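N-acetylgalactosaminyltransferase 7 (Homo sapiens, PDB 6IWR) is a glycosyltransferase that joins a GT-A-type family 2 domain to a ricin-type beta-trefoil lectin domain. Local coordinates at residues Ile123-Ser128 against Leu163-His168; Phe155-Trp160 against Glu192-Lys197; Val267-Val272 against Cys375-His380; Gly343-Gly348 against Phe357-Lys362. All coordinates share one frame; numbering follows the deposited sequence.

Interaction 1: residues Ile123-Ser128 against Leu163-His168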
loop_
_atom_site.group_PDB
_atom_site.type_symbol
_atom_site.label_atom_id
_atom_site.label_comp_id
_atom_site.label_asym_id
_atom_site.label_seq_id
_atom_site.Cartn_x
_atom_site.Cartn_y
_atom_site.Cartn_z
ATOM N N ILE A 123 -7.592 9.461 -27.198
ATOM C CA ILE A 123 -8.133 8.319 -27.922
ATOM C C ILE A 123 -9.529 8.693 -28.396
ATOM O O ILE A 123 -10.297 9.319 -27.663
ATOM C CB ILE A 123 -8.141 7.065 -27.027
ATOM C CG1 ILE A 123 -6.737 6.828 -26.429
ATOM C CG2 ILE A 123 -8.678 5.838 -27.786
ATOM C CD1 ILE A 123 -6.613 5.634 -25.464
ATOM N N SER A 124 -9.847 8.370 -29.640
ATOM C CA SER A 124 -11.162 8.702 -30.183
ATOM C C SER A 124 -12.286 8.093 -29.343
ATOM O O SER A 124 -12.149 7.002 -28.785
ATOM C CB SER A 124 -11.289 8.211 -31.636
ATOM O OG SER A 124 -12.625 8.331 -32.102
ATOM N N LEU A 125 -13.413 8.802 -29.263
ATOM C CA LEU A 125 -14.607 8.180 -28.703
ATOM C C LEU A 125 -15.134 7.047 -29.580
ATOM O O LEU A 125 -15.854 6.177 -29.069
ATOM C CB LEU A 125 -15.703 9.214 -28.501
ATOM C CG LEU A 125 -15.306 10.377 -27.600
ATOM C CD1 LEU A 125 -16.413 11.433 -27.605
ATOM C CD2 LEU A 125 -15.001 9.874 -26.208
ATOM N N ASP A 126 -14.777 7.029 -30.872
ATOM C CA ASP A 126 -15.246 6.034 -31.833
ATOM C C ASP A 126 -14.148 5.053 -32.237
ATOM O O ASP A 126 -14.194 4.451 -33.309
ATOM C CB ASP A 126 -15.809 6.732 -33.071
ATOM C CG ASP A 126 -16.964 7.651 -32.737
ATOM O OD1 ASP A 126 -17.930 7.204 -32.071
ATOM O OD2 ASP A 126 -16.894 8.841 -33.124
ATOM N N ARG A 127 -13.158 4.875 -31.385
ATOM C CA ARG A 127 -12.021 4.057 -31.751
ATOM C C ARG A 127 -12.449 2.626 -32.010
ATOM O O ARG A 127 -13.440 2.144 -31.461
ATOM C CB ARG A 127 -10.964 4.084 -30.651
ATOM C CG ARG A 127 -11.349 3.294 -29.400
ATOM C CD ARG A 127 -10.100 2.972 -28.703
ATOM N NE ARG A 127 -10.283 2.256 -27.460
ATOM C CZ ARG A 127 -9.276 1.983 -26.631
ATOM N NH1 ARG A 127 -9.496 1.318 -25.506
ATOM N NH2 ARG A 127 -8.049 2.390 -26.932
ATOM N N SER A 128 -11.683 1.952 -32.860
ATOM C CA SER A 128 -11.826 0.521 -33.057
ATOM C C SER A 128 -11.160 -0.183 -31.884
ATOM O O SER A 128 -10.478 0.470 -31.093
ATOM C CB SER A 128 -11.196 0.109 -34.377
ATOM O OG SER A 128 -9.849 0.553 -34.429
ATOM N N LEU A 163 -16.913 8.394 -20.229
ATOM C CA LEU A 163 -18.365 8.241 -20.252
ATOM C C LEU A 163 -18.884 8.212 -21.683
ATOM O O LEU A 163 -19.701 7.352 -22.044
ATOM C CB LEU A 163 -19.032 9.378 -19.473
ATOM C CG LEU A 163 -20.565 9.433 -19.549
ATOM C CD1 LEU A 163 -21.127 8.063 -19.201
ATOM C CD2 LEU A 163 -21.163 10.516 -18.636
ATOM N N MET A 164 -18.403 9.136 -22.521
ATOM C CA MET A 164 -18.962 9.236 -23.859
ATOM C C MET A 164 -18.430 8.128 -24.762
ATOM O O MET A 164 -19.095 7.759 -25.743
ATOM C CB MET A 164 -18.692 10.620 -24.451
ATOM C CG MET A 164 -19.485 11.771 -23.815
ATOM S SD MET A 164 -21.227 11.467 -23.389
ATOM C CE MET A 164 -21.873 10.879 -24.918
ATOM N N ARG A 165 -17.269 7.553 -24.433
ATOM C CA ARG A 165 -16.786 6.432 -25.234
ATOM C C ARG A 165 -17.611 5.182 -24.965
ATOM O O ARG A 165 -17.854 4.388 -25.884
ATOM C CB ARG A 165 -15.300 6.179 -24.982
ATOM C CG ARG A 165 -14.680 5.056 -25.846
ATOM C CD ARG A 165 -13.159 5.267 -26.128
ATOM N NE ARG A 165 -12.451 5.633 -24.905
ATOM C CZ ARG A 165 -11.800 6.770 -24.697
ATOM N NH1 ARG A 165 -11.235 6.973 -23.510
ATOM N NH2 ARG A 165 -11.684 7.689 -25.651
ATOM N N THR A 166 -18.070 4.992 -23.721
ATOM C CA THR A 166 -18.994 3.896 -23.446
ATOM C C THR A 166 -20.195 3.983 -24.377
ATOM O O THR A 166 -20.524 3.035 -25.104
ATOM C CB THR A 166 -19.485 3.954 -22.004
ATOM O OG1 THR A 166 -18.393 4.170 -21.106
ATOM C CG2 THR A 166 -20.217 2.664 -21.642
ATOM N N VAL A 167 -20.850 5.150 -24.353
ATOM C CA VAL A 167 -22.030 5.400 -25.164
ATOM C C VAL A 167 -21.703 5.278 -26.646
ATOM O O VAL A 167 -22.406 4.588 -27.399
ATOM C CB VAL A 167 -22.620 6.784 -24.816
ATOM C CG1 VAL A 167 -23.703 7.179 -25.824
ATOM C CG2 VAL A 167 -23.202 6.774 -23.392
ATOM N N HIS A 168 -20.664 5.981 -27.102
ATOM C CA HIS A 168 -20.279 5.858 -28.506
ATOM C C HIS A 168 -20.100 4.392 -28.872
ATOM O O HIS A 168 -20.631 3.914 -29.882
ATOM C CB HIS A 168 -18.988 6.645 -28.796
ATOM C CG HIS A 168 -19.215 8.093 -29.114
ATOM N ND1 HIS A 168 -19.136 8.603 -30.393
ATOM C CD2 HIS A 168 -19.510 9.145 -28.312
ATOM C CE1 HIS A 168 -19.377 9.902 -30.366
ATOM N NE2 HIS A 168 -19.602 10.259 -29.115
#

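Interaction 2: residues Phe155-Trp160 against Glu192-Lys197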
loop_
_atom_site.group_PDB
_atom_site.type_symbol
_atom_site.label_atom_id
_atom_site.label_comp_id
_atom_site.label_asym_id
_atom_site.label_seq_id
_atom_site.Cartn_x
_atom_site.Cartn_y
_atom_site.Cartn_z
ATOM N N PHE A 155 -23.789 6.700 -13.539
ATOM C CA PHE A 155 -22.488 7.323 -13.403
ATOM C C PHE A 155 -22.493 8.309 -12.247
ATOM O O PHE A 155 -23.540 8.818 -11.829
ATOM C CB PHE A 155 -22.045 8.001 -14.708
ATOM C CG PHE A 155 -22.793 9.253 -15.036
ATOM C CD1 PHE A 155 -22.343 10.486 -14.579
ATOM C CD2 PHE A 155 -23.925 9.201 -15.830
ATOM C CE1 PHE A 155 -23.014 11.651 -14.888
ATOM C CE2 PHE A 155 -24.616 10.370 -16.146
ATOM C CZ PHE A 155 -24.164 11.598 -15.661
ATOM N N HIS A 156 -21.292 8.535 -11.712
ATOM C CA HIS A 156 -21.058 9.559 -10.695
ATOM C C HIS A 156 -19.695 10.170 -10.989
ATOM O O HIS A 156 -18.674 9.491 -10.861
ATOM C CB HIS A 156 -21.119 8.968 -9.280
ATOM C CG HIS A 156 -20.706 9.924 -8.198
ATOM N ND1 HIS A 156 -21.574 10.839 -7.635
ATOM C CD2 HIS A 156 -19.514 10.109 -7.582
ATOM C CE1 HIS A 156 -20.931 11.554 -6.730
ATOM N NE2 HIS A 156 -19.681 11.127 -6.676
ATOM N N ASN A 157 -19.678 11.433 -11.402
ATOM C CA ASN A 157 -18.445 12.200 -11.561
ATOM C C ASN A 157 -17.489 11.586 -12.574
ATOM O O ASN A 157 -16.291 11.883 -12.559
ATOM C CB ASN A 157 -17.742 12.389 -10.218
ATOM C CG ASN A 157 -18.352 13.515 -9.409
ATOM O OD1 ASN A 157 -19.236 14.244 -9.891
ATOM N ND2 ASN A 157 -17.880 13.680 -8.178
ATOM N N GLU A 158 -18.012 10.770 -13.486
ATOM C CA GLU A 158 -17.182 10.123 -14.492
ATOM C C GLU A 158 -16.490 11.148 -15.387
ATOM O O GLU A 158 -17.007 12.240 -15.645
ATOM C CB GLU A 158 -18.038 9.183 -15.336
ATOM C CG GLU A 158 -17.255 8.283 -16.264
ATOM C CD GLU A 158 -16.525 7.159 -15.523
ATOM O OE1 GLU A 158 -16.920 6.820 -14.376
ATOM O OE2 GLU A 158 -15.550 6.618 -16.098
ATOM N N GLY A 159 -15.295 10.788 -15.846
ATOM C CA GLY A 159 -14.616 11.618 -16.825
ATOM C C GLY A 159 -15.382 11.654 -18.138
ATOM O O GLY A 159 -15.954 10.655 -18.579
ATOM N N TRP A 160 -15.379 12.822 -18.777
ATOM C CA TRP A 160 -16.198 13.010 -19.969
ATOM C C TRP A 160 -15.886 11.975 -21.052
ATOM O O TRP A 160 -16.789 11.369 -21.637
ATOM C CB TRP A 160 -15.986 14.423 -20.501
ATOM C CG TRP A 160 -16.595 14.653 -21.825
ATOM C CD1 TRP A 160 -16.033 14.408 -23.038
ATOM C CD2 TRP A 160 -17.908 15.177 -22.078
ATOM N NE1 TRP A 160 -16.920 14.750 -24.035
ATOM C CE2 TRP A 160 -18.079 15.220 -23.466
ATOM C CE3 TRP A 160 -18.953 15.610 -21.258
ATOM C CZ2 TRP A 160 -19.258 15.673 -24.058
ATOM C CZ3 TRP A 160 -20.116 16.071 -21.850
ATOM C CH2 TRP A 160 -20.256 16.101 -23.230
ATOM N N GLU A 192 -18.763 19.835 -13.354
ATOM C CA GLU A 192 -19.530 20.701 -14.241
ATOM C C GLU A 192 -19.636 20.172 -15.661
ATOM O O GLU A 192 -20.639 20.430 -16.338
ATOM C CB GLU A 192 -18.902 22.079 -14.269
ATOM C CG GLU A 192 -19.904 23.176 -14.501
ATOM C CD GLU A 192 -19.288 24.304 -15.273
ATOM O OE1 GLU A 192 -18.036 24.378 -15.297
ATOM O OE2 GLU A 192 -20.048 25.099 -15.866
ATOM N N HIS A 193 -18.664 19.422 -16.141
ATOM C CA HIS A 193 -18.756 18.900 -17.493
ATOM C C HIS A 193 -19.938 17.962 -17.647
ATOM O O HIS A 193 -20.445 17.759 -18.727
ATOM C CB HIS A 193 -17.458 18.235 -17.935
ATOM C CG HIS A 193 -17.047 17.071 -17.100
ATOM N ND1 HIS A 193 -17.318 15.775 -17.456
ATOM C CD2 HIS A 193 -16.355 17.004 -15.945
ATOM C CE1 HIS A 193 -16.828 14.957 -16.549
ATOM N NE2 HIS A 193 -16.236 15.678 -15.622
ATOM N N LEU A 194 -20.409 17.431 -16.537
ATOM C CA LEU A 194 -21.457 16.438 -16.566
ATOM C C LEU A 194 -22.853 16.998 -16.621
ATOM O O LEU A 194 -23.792 16.255 -16.706
ATOM C CB LEU A 194 -21.324 15.493 -15.389
ATOM C CG LEU A 194 -20.091 14.617 -15.444
ATOM C CD1 LEU A 194 -19.632 14.216 -14.066
ATOM C CD2 LEU A 194 -20.395 13.397 -16.262
ATOM N N LYS A 195 -22.998 18.305 -16.541
ATOM C CA LYS A 195 -24.310 18.908 -16.624
ATOM C C LYS A 195 -24.344 20.060 -17.605
ATOM O O LYS A 195 -23.459 20.891 -17.608
ATOM C CB LYS A 195 -24.711 19.401 -15.249
ATOM C CG LYS A 195 -23.788 20.462 -14.701
ATOM C CD LYS A 195 -23.259 20.079 -13.336
ATOM C CE LYS A 195 -23.712 21.061 -12.282
ATOM N NZ LYS A 195 -23.462 20.543 -10.918
ATOM N N GLU A 196 -25.388 20.141 -18.402
ATOM C CA GLU A 196 -25.523 21.190 -19.403
ATOM C C GLU A 196 -24.651 20.935 -20.590
ATOM O O GLU A 196 -25.143 20.810 -21.685
ATOM C CB GLU A 196 -25.193 22.561 -18.832
ATOM C CG GLU A 196 -26.343 23.253 -18.141
ATOM C CD GLU A 196 -26.060 23.491 -16.678
ATOM O OE1 GLU A 196 -24.884 23.447 -16.297
ATOM O OE2 GLU A 196 -27.005 23.719 -15.903
ATOM N N LYS A 197 -23.354 20.815 -20.376
ATOM C CA LYS A 197 -22.477 20.432 -21.452
ATOM C C LYS A 197 -22.928 19.058 -21.878
ATOM O O LYS A 197 -22.997 18.762 -23.046
ATOM C CB LYS A 197 -21.031 20.414 -20.991
ATOM C CG LYS A 197 -20.119 19.572 -21.853
ATOM C CD LYS A 197 -18.741 19.482 -21.250
ATOM C CE LYS A 197 -17.759 18.775 -22.165
ATOM N NZ LYS A 197 -17.758 19.301 -23.546
#

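Interaction 3: residues Val267-Val272 against Cys375-His380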
loop_
_atom_site.group_PDB
_atom_site.type_symbol
_atom_site.label_atom_id
_atom_site.label_comp_id
_atom_site.label_asym_id
_atom_site.label_seq_id
_atom_site.Cartn_x
_atom_site.Cartn_y
_atom_site.Cartn_z
ATOM N N VAL A 267 -24.842 -12.519 -18.779
ATOM C CA VAL A 267 -23.664 -11.764 -18.369
ATOM C C VAL A 267 -22.570 -11.900 -19.423
ATOM O O VAL A 267 -22.159 -13.008 -19.747
ATOM C CB VAL A 267 -23.127 -12.220 -17.000
ATOM C CG1 VAL A 267 -22.164 -11.186 -16.465
ATOM C CG2 VAL A 267 -24.271 -12.470 -16.012
ATOM N N PRO A 268 -22.085 -10.804 -19.991
ATOM C CA PRO A 268 -20.926 -10.891 -20.886
ATOM C C PRO A 268 -19.658 -11.248 -20.116
ATOM O O PRO A 268 -19.554 -11.032 -18.909
ATOM C CB PRO A 268 -20.830 -9.474 -21.456
ATOM C CG PRO A 268 -21.323 -8.616 -20.301
ATOM C CD PRO A 268 -22.460 -9.415 -19.686
ATOM N N LEU A 269 -18.686 -11.806 -20.827
ATOM C CA LEU A 269 -17.349 -11.899 -20.262
ATOM C C LEU A 269 -16.769 -10.495 -20.132
ATOM O O LEU A 269 -16.707 -9.739 -21.110
ATOM C CB LEU A 269 -16.436 -12.767 -21.122
ATOM C CG LEU A 269 -16.841 -14.237 -21.269
ATOM C CD1 LEU A 269 -15.653 -15.089 -21.739
ATOM C CD2 LEU A 269 -17.425 -14.768 -19.982
ATOM N N ILE A 270 -16.375 -10.131 -18.916
ATOM C CA ILE A 270 -15.904 -8.787 -18.627
ATOM C C ILE A 270 -14.390 -8.777 -18.785
ATOM O O ILE A 270 -13.686 -9.406 -17.993
ATOM C CB ILE A 270 -16.308 -8.344 -17.220
ATOM C CG1 ILE A 270 -17.827 -8.440 -17.048
ATOM C CG2 ILE A 270 -15.839 -6.917 -16.968
ATOM C CD1 ILE A 270 -18.308 -7.854 -15.725
ATOM N N ASP A 271 -13.895 -8.042 -19.784
ATOM C CA ASP A 271 -12.480 -7.913 -20.116
ATOM C C ASP A 271 -11.898 -6.652 -19.480
ATOM O O ASP A 271 -12.628 -5.713 -19.163
ATOM C CB ASP A 271 -12.266 -7.852 -21.641
ATOM C CG ASP A 271 -12.543 -9.183 -22.345
ATOM O OD1 ASP A 271 -12.347 -10.250 -21.713
ATOM O OD2 ASP A 271 -12.964 -9.156 -23.530
ATOM N N VAL A 272 -10.565 -6.618 -19.352
ATOM C CA VAL A 272 -9.863 -5.553 -18.632
ATOM C C VAL A 272 -9.337 -4.512 -19.611
ATOM O O VAL A 272 -8.463 -4.803 -20.446
ATOM C CB VAL A 272 -8.697 -6.102 -17.795
ATOM C CG1 VAL A 272 -7.967 -4.946 -17.127
ATOM C CG2 VAL A 272 -9.165 -7.124 -16.799
ATOM N N CYS A 375 -19.530 -15.359 -26.040
ATOM C CA CYS A 375 -19.469 -14.614 -27.279
ATOM C C CYS A 375 -19.865 -13.162 -27.090
ATOM O O CYS A 375 -19.811 -12.395 -28.056
ATOM C CB CYS A 375 -20.332 -15.292 -28.356
ATOM S SG CYS A 375 -19.593 -16.832 -28.998
ATOM N N SER A 376 -20.268 -12.766 -25.886
ATOM C CA SER A 376 -20.555 -11.374 -25.574
ATOM C C SER A 376 -19.469 -10.888 -24.622
ATOM O O SER A 376 -19.309 -11.428 -23.526
ATOM C CB SER A 376 -21.956 -11.234 -24.978
ATOM O OG SER A 376 -22.347 -9.868 -24.821
ATOM N N ARG A 377 -18.710 -9.882 -25.047
ATOM C CA ARG A 377 -17.554 -9.404 -24.303
ATOM C C ARG A 377 -17.664 -7.902 -24.130
ATOM O O ARG A 377 -18.121 -7.198 -25.035
ATOM C CB ARG A 377 -16.245 -9.753 -24.993
ATOM C CG ARG A 377 -16.082 -11.231 -25.203
ATOM C CD ARG A 377 -14.666 -11.569 -25.627
ATOM N NE ARG A 377 -13.740 -11.730 -24.507
ATOM C CZ ARG A 377 -13.200 -12.893 -24.147
ATOM N NH1 ARG A 377 -13.499 -14.004 -24.808
ATOM N NH2 ARG A 377 -12.345 -12.933 -23.137
ATOM N N VAL A 378 -17.274 -7.426 -22.954
ATOM C CA VAL A 378 -17.291 -6.008 -22.656
ATOM C C VAL A 378 -16.039 -5.681 -21.874
ATOM O O VAL A 378 -15.661 -6.421 -20.958
ATOM C CB VAL A 378 -18.534 -5.590 -21.864
ATOM C CG1 VAL A 378 -18.517 -4.077 -21.674
ATOM C CG2 VAL A 378 -19.793 -6.064 -22.581
ATOM N N GLY A 379 -15.384 -4.588 -22.261
ATOM C CA GLY A 379 -14.224 -4.117 -21.549
ATOM C C GLY A 379 -14.626 -3.114 -20.480
ATOM O O GLY A 379 -15.496 -2.263 -20.685
ATOM N N HIS A 380 -13.977 -3.236 -19.321
ATOM C CA HIS A 380 -14.232 -2.416 -18.146
ATOM C C HIS A 380 -12.888 -1.837 -17.736
ATOM O O HIS A 380 -11.919 -2.585 -17.583
ATOM C CB HIS A 380 -14.869 -3.268 -17.020
ATOM C CG HIS A 380 -15.086 -2.535 -15.730
ATOM N ND1 HIS A 380 -14.196 -2.600 -14.682
ATOM C CD2 HIS A 380 -16.087 -1.720 -15.317
ATOM C CE1 HIS A 380 -14.627 -1.842 -13.686
ATOM N NE2 HIS A 380 -15.776 -1.297 -14.042
#

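Interaction 4: residues Gly343-Gly348 against Phe357-Lys362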
loop_
_atom_site.group_PDB
_atom_site.type_symbol
_atom_site.label_atom_id
_atom_site.label_comp_id
_atom_site.label_asym_id
_atom_site.label_seq_id
_atom_site.Cartn_x
_atom_site.Cartn_y
_atom_site.Cartn_z
ATOM N N GLY A 343 -38.009 -7.844 -8.393
ATOM C CA GLY A 343 -38.410 -6.615 -7.736
ATOM C C GLY A 343 -37.641 -5.888 -6.653
ATOM O O GLY A 343 -38.225 -5.580 -5.622
ATOM N N LEU A 344 -36.370 -5.561 -6.854
ATOM C CA LEU A 344 -35.548 -5.963 -7.975
ATOM C C LEU A 344 -34.224 -6.238 -7.308
ATOM O O LEU A 344 -33.774 -7.370 -7.200
ATOM C CB LEU A 344 -35.368 -4.799 -8.943
ATOM C CG LEU A 344 -36.570 -3.968 -9.383
ATOM C CD1 LEU A 344 -36.572 -2.614 -8.695
ATOM C CD2 LEU A 344 -36.531 -3.786 -10.889
ATOM N N TYR A 345 -33.628 -5.152 -6.831
ATOM C CA TYR A 345 -32.507 -5.186 -5.921
ATOM C C TYR A 345 -33.129 -4.845 -4.589
ATOM O O TYR A 345 -33.834 -3.847 -4.469
ATOM C CB TYR A 345 -31.496 -4.096 -6.264
ATOM C CG TYR A 345 -30.375 -4.513 -7.184
ATOM C CD1 TYR A 345 -29.864 -5.800 -7.161
ATOM C CD2 TYR A 345 -29.821 -3.606 -8.071
ATOM C CE1 TYR A 345 -28.837 -6.170 -8.005
ATOM C CE2 TYR A 345 -28.795 -3.970 -8.915
ATOM C CZ TYR A 345 -28.309 -5.247 -8.878
ATOM O OH TYR A 345 -27.288 -5.592 -9.722
ATOM N N ASP A 346 -32.886 -5.676 -3.588
ATOM C CA ASP A 346 -33.477 -5.456 -2.278
ATOM C C ASP A 346 -33.251 -3.991 -1.948
ATOM O O ASP A 346 -32.144 -3.488 -2.096
ATOM C CB ASP A 346 -32.802 -6.387 -1.256
ATOM C CG ASP A 346 -32.837 -5.855 0.170
ATOM O OD1 ASP A 346 -33.724 -5.044 0.496
ATOM O OD2 ASP A 346 -31.966 -6.255 0.962
ATOM N N PRO A 347 -34.299 -3.309 -1.502
ATOM C CA PRO A 347 -34.163 -1.870 -1.252
ATOM C C PRO A 347 -33.426 -1.535 0.018
ATOM O O PRO A 347 -33.062 -0.372 0.187
ATOM C CB PRO A 347 -35.608 -1.378 -1.175
ATOM C CG PRO A 347 -36.417 -2.576 -0.943
ATOM C CD PRO A 347 -35.699 -3.758 -1.474
ATOM N N GLY A 348 -33.161 -2.511 0.891
ATOM C CA GLY A 348 -32.361 -2.225 2.075
ATOM C C GLY A 348 -30.856 -2.131 1.832
ATOM O O GLY A 348 -30.118 -1.696 2.723
ATOM N N PHE A 357 -24.513 -10.665 -5.456
ATOM C CA PHE A 357 -24.871 -11.918 -4.843
ATOM C C PHE A 357 -26.364 -12.106 -4.623
ATOM O O PHE A 357 -26.888 -13.155 -4.876
ATOM C CB PHE A 357 -24.094 -12.091 -3.553
ATOM C CG PHE A 357 -22.619 -12.150 -3.754
ATOM C CD1 PHE A 357 -22.073 -13.034 -4.644
ATOM C CD2 PHE A 357 -21.782 -11.321 -3.054
ATOM C CE1 PHE A 357 -20.718 -13.092 -4.833
ATOM C CE2 PHE A 357 -20.427 -11.373 -3.237
ATOM C CZ PHE A 357 -19.895 -12.260 -4.127
ATOM N N GLU A 358 -27.034 -11.058 -4.177
ATOM C CA GLU A 358 -28.449 -11.107 -3.887
ATOM C C GLU A 358 -29.326 -11.403 -5.101
ATOM O O GLU A 358 -30.211 -12.234 -5.022
ATOM C CB GLU A 358 -28.871 -9.781 -3.274
ATOM C CG GLU A 358 -30.172 -9.833 -2.515
ATOM C CD GLU A 358 -31.286 -9.074 -3.182
ATOM O OE1 GLU A 358 -31.013 -8.223 -4.018
ATOM O OE2 GLU A 358 -32.445 -9.343 -2.867
ATOM N N ILE A 359 -29.050 -10.749 -6.225
ATOM C CA ILE A 359 -29.763 -11.013 -7.469
ATOM C C ILE A 359 -29.404 -12.388 -8.009
ATOM O O ILE A 359 -30.273 -13.086 -8.551
ATOM C CB ILE A 359 -29.478 -9.888 -8.488
ATOM C CG1 ILE A 359 -30.427 -9.966 -9.685
ATOM C CG2 ILE A 359 -28.048 -9.960 -8.991
ATOM C CD1 ILE A 359 -31.837 -9.646 -9.366
ATOM N N SER A 360 -28.140 -12.819 -7.851
ATOM C CA SER A 360 -27.755 -14.176 -8.259
ATOM C C SER A 360 -28.550 -15.242 -7.507
ATOM O O SER A 360 -29.147 -16.133 -8.124
ATOM C CB SER A 360 -26.262 -14.405 -8.038
ATOM O OG SER A 360 -25.489 -13.481 -8.767
ATOM N N TYR A 361 -28.541 -15.197 -6.170
ATOM C CA TYR A 361 -29.299 -16.194 -5.417
ATOM C C TYR A 361 -30.785 -16.132 -5.780
ATOM O O TYR A 361 -31.386 -17.165 -6.096
ATOM C CB TYR A 361 -29.074 -16.029 -3.909
ATOM C CG TYR A 361 -27.610 -15.977 -3.508
ATOM C CD1 TYR A 361 -26.684 -16.838 -4.071
ATOM C CD2 TYR A 361 -27.161 -15.044 -2.577
ATOM C CE1 TYR A 361 -25.354 -16.783 -3.709
ATOM C CE2 TYR A 361 -25.839 -14.972 -2.204
ATOM C CZ TYR A 361 -24.931 -15.840 -2.768
ATOM O OH TYR A 361 -23.596 -15.763 -2.406
ATOM N N LYS A 362 -31.385 -14.928 -5.799
ATOM C CA LYS A 362 -32.785 -14.817 -6.231
ATOM C C LYS A 362 -33.027 -15.548 -7.551
ATOM O O LYS A 362 -33.965 -16.351 -7.673
ATOM C CB LYS A 362 -33.222 -13.350 -6.378
ATOM C CG LYS A 362 -33.513 -12.661 -5.075
ATOM C CD LYS A 362 -34.557 -11.573 -5.200
ATOM C CE LYS A 362 -33.942 -10.241 -5.577
ATOM N NZ LYS A 362 -34.499 -9.143 -4.752
#

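Interaction 1: residues Ile123-Ser128 against Leu163-His168
R165 reaches from helix 160-173 of the GT-A fold to the type I beta turn S124-R127, which follows helix 117-122. Its CG is anti to the backbone N (chi1 -177°). R165 CB lies 3.9 Å from L125 CD2, and R165 CG is 3.6 Å from L125 O. R165 CD passes S124 O at 3.3 Å. A bend at chi3 (46°) then turns the guanidinium to the turn backbone. R165 NH2 gives a hydrogen bond of 3.2 Å to S124 O, which it meets from above the carbonyl plane. I123 CB covers one guanidinium face. NH1 bonds to S120 OG. Nearby R127 is paired with E245, which probably eases the repulsion between the two arginines. H168, one helical turn on, takes L125 CB over the centre of its ring. Its ND1 donates to D126 OD1, though the modelled length is doubtfully short, and its NE2 bonds to Y201 OH. The turn is held from within by an ST turn, D126 N to S124 OG at 2.8 Å.

Interaction 2: residues Phe155-Trp160 against Glu192-Lys197
The contact joins the loops that leave two adjacent parallel strands, 149-155 and 179-186, and here W160 meets K197 and H193. K197 runs extended to CE and lays its end over the W160 six-membered ring. K197 CE stands 3.4 Å from the centroid of that W160 ring, a CH-pi contact. The bend at chi4 (50°) keeps K197 NZ 4.0 Å from the centroid of the W160 six-membered ring, as a cation-pi pair. H193 O lies at the indole edge, and H193 ND1 is 3.6 Å from W160 CB. L194 spreads its two methyls. CD2 touches F155 CE1, while CD1 touches N157 CA. F155 and L194 are buried, whereas K197 is exposed. G159 is the N-cap of helix 160-173. E158 turns its carboxylate away from the contact to T162 OG1, and its side chain is about 8 Å from the bound manganese ion. N157 OD1 accepts from N190 N, another tie between the loops. Such loops after parallel strands are typical of the Rossmann-like half of a GT-A fold.

Interaction 3: residues Val267-Val272 against Cys375-His380
R377 and D271 lie on the same face of the sheet, their guanidinium and carboxylate planes 23° apart, nearly coplanar. R377 grips side-on. R377 NE donates to D271 OD2 at 2.9 Å, and R377 NH2 to D271 OD1 at 3.0 Å. Each oxygen uses its syn lone pair, and both lie near the guanidinium plane. A bend at R377 chi3 (85°) turns the group alongside the neighbouring strand. L269 CD1 sits over one guanidinium face, 3.9 Å from R377 NH1. The salt bridge is buried, with L132 packed on both partners. Beneath these side chains run two parallel strands of the central GT-A sheet, the short segments 41° apart. L269 and D271 each turn both N and O to strand 376-382. The N-H groups go to S376 O and V378 O, and the carbonyls take V378 N and H380 N. V378 CG2 packs against P268 CB at 3.7 Å. On the other face, I270 and H380 lie side by side, with I270 CG2 3.8 Å from H380 CB. The H380 imidazole leads away from this contact. Its NE2 is hydrogen-bonded to D241 OD2, and the side chain is about 3 Å from the bound manganese ion.

Interaction 4: residues Gly343-Gly348 against Phe357-Lys362
E358 and K362, one turn apart on helix 355-365, hold the backbone of L344-D346, the tight part of the contact. E358 OE1 accepts from D346 N at 3.2 Å. The N-H points almost straight at the oxygen (178°) but comes from above the carboxylate plane. E358 OE2 is held by K362 NZ in a salt bridge of 2.8 Å and lies beside D346 CB. K362 NZ also donates to L344 O at 3.1 Å. The buried negative charge of E358 is thus probably balanced by the lysine. Beside this polar group, Y345 CE1 packs on I359 CB at 3.8 Å, and I359 CD1 reaches L344 O. D346 OD1 accepts from G348 N in an Asx turn, while D346 OD2 forms a salt bridge with R407. The ends of the loop segment are looser. G343 and P347 are exposed, and P347 and G348 do not touch the helix segment. Y345 and L344 lean on helix 219-230, E358 and K362 on helix 400-412, and D346, E358 and K362 on helix 436-444.

Overall arrangement
From the N terminus, the segment 123-128 comes first and meets helix 160-173, closing interaction 1. Before that loop closes, 155-160 opens interaction 2, which ends at 192-197. The two therefore cross along the chain. They also touch in space: L163 of interaction 1 packs on L194, E158 and F155 of interaction 2. Interaction 3 opens later, at 267-272, and closes a long loop at 375-380, pairing two strands of the central sheet. Interaction 4 falls within that loop and closes a short one between helices 336-342 and 355-365. Its centre is about 22 Å from that of interaction 3, and the two do not touch.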